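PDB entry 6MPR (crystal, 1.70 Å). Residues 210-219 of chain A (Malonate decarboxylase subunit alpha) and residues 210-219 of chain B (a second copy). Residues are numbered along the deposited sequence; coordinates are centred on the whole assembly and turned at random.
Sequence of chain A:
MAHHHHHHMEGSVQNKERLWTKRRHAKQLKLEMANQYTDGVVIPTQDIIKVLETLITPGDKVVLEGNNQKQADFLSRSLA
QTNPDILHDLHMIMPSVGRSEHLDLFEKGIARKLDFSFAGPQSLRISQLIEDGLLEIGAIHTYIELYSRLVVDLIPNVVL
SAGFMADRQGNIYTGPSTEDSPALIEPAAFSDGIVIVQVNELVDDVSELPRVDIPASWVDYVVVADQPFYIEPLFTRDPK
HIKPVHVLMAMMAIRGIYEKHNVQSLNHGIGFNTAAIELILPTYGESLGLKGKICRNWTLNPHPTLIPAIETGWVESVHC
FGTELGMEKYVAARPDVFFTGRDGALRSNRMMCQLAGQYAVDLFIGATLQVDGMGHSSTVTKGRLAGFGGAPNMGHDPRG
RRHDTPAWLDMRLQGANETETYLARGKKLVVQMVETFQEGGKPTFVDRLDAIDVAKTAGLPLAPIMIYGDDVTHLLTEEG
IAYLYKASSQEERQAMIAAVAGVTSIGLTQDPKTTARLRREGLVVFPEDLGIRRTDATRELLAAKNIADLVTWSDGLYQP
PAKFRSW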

# COMPACT_ATOMS: atom_id res chain seq x y z
N PRO A 210 -19.87 -8.06 19.18
CA PRO A 210 -20.55 -7.32 18.11
C PRO A 210 -20.18 -7.84 16.73
O PRO A 210 -21.06 -8.05 15.88
CB PRO A 210 -20.08 -5.88 18.36
CG PRO A 210 -19.88 -5.84 19.88
CD PRO A 210 -19.23 -7.17 20.17
N ARG A 211 -18.89 -8.11 16.52
CA ARG A 211 -18.41 -8.85 15.35
C ARG A 211 -17.03 -9.38 15.69
O ARG A 211 -16.42 -8.97 16.69
CB ARG A 211 -18.37 -7.96 14.11
CG ARG A 211 -17.41 -6.77 14.27
CD ARG A 211 -17.38 -5.90 13.01
NE ARG A 211 -16.35 -4.88 13.10
CZ ARG A 211 -16.58 -3.57 13.21
NH1 ARG A 211 -17.83 -3.11 13.24
NH2 ARG A 211 -15.54 -2.74 13.29
N VAL A 212 -16.52 -10.25 14.83
CA VAL A 212 -15.15 -10.74 14.93
C VAL A 212 -14.30 -9.93 13.97
O VAL A 212 -14.49 -9.99 12.75
CB VAL A 212 -15.05 -12.25 14.62
CG1 VAL A 212 -13.60 -12.69 14.71
CG2 VAL A 212 -15.92 -13.08 15.58
N ASP A 213 -13.35 -9.17 14.52
CA ASP A 213 -12.39 -8.43 13.72
C ASP A 213 -11.07 -9.17 13.56
O ASP A 213 -10.41 -9.02 12.53
CB ASP A 213 -12.12 -7.07 14.35
CG ASP A 213 -13.29 -6.12 14.22
OD1 ASP A 213 -13.65 -5.82 13.07
OD2 ASP A 213 -13.84 -5.68 15.24
N ILE A 214 -10.67 -9.94 14.57
CA ILE A 214 -9.47 -10.76 14.53
C ILE A 214 -9.93 -12.17 14.88
O ILE A 214 -10.39 -12.40 16.00
CB ILE A 214 -8.39 -10.31 15.52
CG1 ILE A 214 -8.03 -8.82 15.32
CG2 ILE A 214 -7.16 -11.21 15.42
CD1 ILE A 214 -7.33 -8.53 14.02
N PRO A 215 -9.81 -13.15 13.97
CA PRO A 215 -10.24 -14.52 14.30
C PRO A 215 -9.39 -15.18 15.37
O PRO A 215 -8.19 -14.92 15.51
CB PRO A 215 -10.09 -15.27 12.97
CG PRO A 215 -9.82 -14.23 11.91
CD PRO A 215 -9.24 -13.03 12.62
N ALA A 216 -10.04 -16.07 16.11
CA ALA A 216 -9.40 -16.82 17.19
C ALA A 216 -8.12 -17.51 16.74
O ALA A 216 -7.16 -17.62 17.51
CB ALA A 216 -10.40 -17.84 17.75
N SER A 217 -8.09 -18.02 15.51
CA SER A 217 -6.89 -18.76 15.13
C SER A 217 -5.68 -17.86 14.93
O SER A 217 -4.55 -18.37 14.85
CB SER A 217 -7.16 -19.58 13.87
OG SER A 217 -7.44 -18.74 12.77
N TRP A 218 -5.86 -16.53 14.88
CA TRP A 218 -4.71 -15.62 14.82
C TRP A 218 -4.15 -15.28 16.20
O TRP A 218 -3.06 -14.68 16.27
CB TRP A 218 -5.08 -14.30 14.13
CG TRP A 218 -5.55 -14.44 12.72
CD1 TRP A 218 -5.97 -15.58 12.09
CD2 TRP A 218 -5.68 -13.38 11.76
NE1 TRP A 218 -6.35 -15.29 10.80
CE2 TRP A 218 -6.18 -13.95 10.57
CE3 TRP A 218 -5.42 -12.01 11.80
CZ2 TRP A 218 -6.44 -13.19 9.43
CZ3 TRP A 218 -5.66 -11.26 10.65
CH2 TRP A 218 -6.16 -11.86 9.49
N VAL A 219 -4.84 -15.64 17.28
CA VAL A 219 -4.55 -15.14 18.62
C VAL A 219 -4.07 -16.31 19.47
O VAL A 219 -4.70 -17.38 19.48
CB VAL A 219 -5.80 -14.48 19.23
CG1 VAL A 219 -5.55 -14.06 20.68
CG2 VAL A 219 -6.25 -13.28 18.38
N PRO B 210 -10.48 -25.61 8.44
CA PRO B 210 -9.08 -25.59 8.90
C PRO B 210 -8.79 -24.34 9.70
O PRO B 210 -8.09 -24.40 10.73
CB PRO B 210 -8.27 -25.66 7.59
CG PRO B 210 -9.20 -26.33 6.63
CD PRO B 210 -10.58 -25.88 6.99
N ARG B 211 -9.33 -23.20 9.26
CA ARG B 211 -9.28 -21.91 9.94
C ARG B 211 -10.30 -21.02 9.26
O ARG B 211 -10.84 -21.35 8.20
CB ARG B 211 -7.88 -21.27 9.86
CG ARG B 211 -7.48 -20.91 8.44
CD ARG B 211 -6.12 -20.21 8.41
NE ARG B 211 -5.78 -19.75 7.08
CZ ARG B 211 -4.82 -20.27 6.31
NH1 ARG B 211 -4.09 -21.31 6.74
NH2 ARG B 211 -4.61 -19.76 5.11
N VAL B 212 -10.56 -19.88 9.88
CA VAL B 212 -11.42 -18.85 9.33
C VAL B 212 -10.53 -17.79 8.70
O VAL B 212 -9.75 -17.13 9.41
CB VAL B 212 -12.31 -18.23 10.42
CG1 VAL B 212 -13.12 -17.04 9.86
CG2 VAL B 212 -13.22 -19.29 11.02
N ASP B 213 -10.64 -17.61 7.38
CA ASP B 213 -9.98 -16.52 6.66
C ASP B 213 -10.88 -15.31 6.45
O ASP B 213 -10.40 -14.18 6.50
CB ASP B 213 -9.50 -17.02 5.29
CG ASP B 213 -8.36 -18.01 5.41
OD1 ASP B 213 -7.32 -17.60 5.96
OD2 ASP B 213 -8.49 -19.18 4.98
N ILE B 214 -12.18 -15.54 6.23
CA ILE B 214 -13.16 -14.48 6.07
C ILE B 214 -14.27 -14.76 7.08
O ILE B 214 -14.94 -15.79 6.98
CB ILE B 214 -13.75 -14.42 4.65
CG1 ILE B 214 -12.66 -14.28 3.58
CG2 ILE B 214 -14.81 -13.31 4.57
CD1 ILE B 214 -11.93 -12.96 3.56
N PRO B 215 -14.52 -13.88 8.05
CA PRO B 215 -15.54 -14.18 9.06
C PRO B 215 -16.96 -14.02 8.53
O PRO B 215 -17.22 -13.26 7.61
CB PRO B 215 -15.24 -13.17 10.18
CG PRO B 215 -14.63 -12.01 9.46
CD PRO B 215 -13.85 -12.59 8.29
N ALA B 216 -17.88 -14.75 9.17
CA ALA B 216 -19.26 -14.85 8.71
C ALA B 216 -19.94 -13.49 8.63
O ALA B 216 -20.81 -13.28 7.77
CB ALA B 216 -20.04 -15.79 9.63
N SER B 217 -19.58 -12.55 9.50
CA SER B 217 -20.27 -11.27 9.46
C SER B 217 -19.88 -10.41 8.25
O SER B 217 -20.49 -9.36 8.04
CB SER B 217 -20.01 -10.49 10.74
OG SER B 217 -18.63 -10.26 10.92
N TRP B 218 -18.87 -10.81 7.48
CA TRP B 218 -18.55 -10.15 6.22
C TRP B 218 -19.29 -10.73 5.03
O TRP B 218 -19.26 -10.13 3.95
CB TRP B 218 -17.05 -10.24 5.92
CG TRP B 218 -16.13 -9.56 6.89
CD1 TRP B 218 -16.44 -9.09 8.15
CD2 TRP B 218 -14.73 -9.29 6.69
NE1 TRP B 218 -15.31 -8.56 8.74
CE2 TRP B 218 -14.26 -8.66 7.86
CE3 TRP B 218 -13.84 -9.53 5.63
CZ2 TRP B 218 -12.93 -8.26 8.00
CZ3 TRP B 218 -12.53 -9.12 5.77
CH2 TRP B 218 -12.09 -8.50 6.94
N VAL B 219 -19.95 -11.87 5.21
CA VAL B 219 -20.46 -12.67 4.10
C VAL B 219 -21.98 -12.70 4.19
O VAL B 219 -22.54 -12.93 5.27
CB VAL B 219 -19.88 -14.10 4.15
CG1 VAL B 219 -20.55 -14.99 3.11
CG2 VAL B 219 -18.37 -14.05 3.95
O HOH W 1 -14.92 -7.71 11.35
O HOH W 2 -18.26 -11.46 13.00
O HOH W 3 -7.31 -16.76 8.77

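Polar groups at an interface between two copies of a protein need not bond directly; ordered water can complete the match, as residues 210-219 of malonate decarboxylase subunit alpha illustrate. No direct hydrogen bond joins the two stretches, which run in opposite directions and bury 346 Å² between them. Along chain B, Arg B211 comes first. Its CB lies 3.9 Å from Ser A217 OG, a packing contact, while its NE turns back within its own chain to form a salt bridge with Asp B213 OD1 at 2.9 Å, with an almost linear N-H...O angle of 177°. Val B212 packs its carbonyl O 3.8 Å from Pro A215 CG. The same O is 4.1 Å from Trp A218 NE1, too far for a hydrogen bond, and water 3 fills the gap: it accepts from Trp A218 NE1 (2.7 Å) and donates to Val B212 O (2.5 Å) and to Asp B213 OD1 (2.9 Å). Pro B215 CG sits 3.9 Å from Val A212 O. Next, Ser B217 OG reaches Val A212 N through water 2, 2.4 Å from OG and 2.8 Å from N. Trp B218 then joins Pro B215 in repeating the pattern with the chains exchanged: water 1 links Val A212 O to Trp B218 NE1 and Asp A213 OD1.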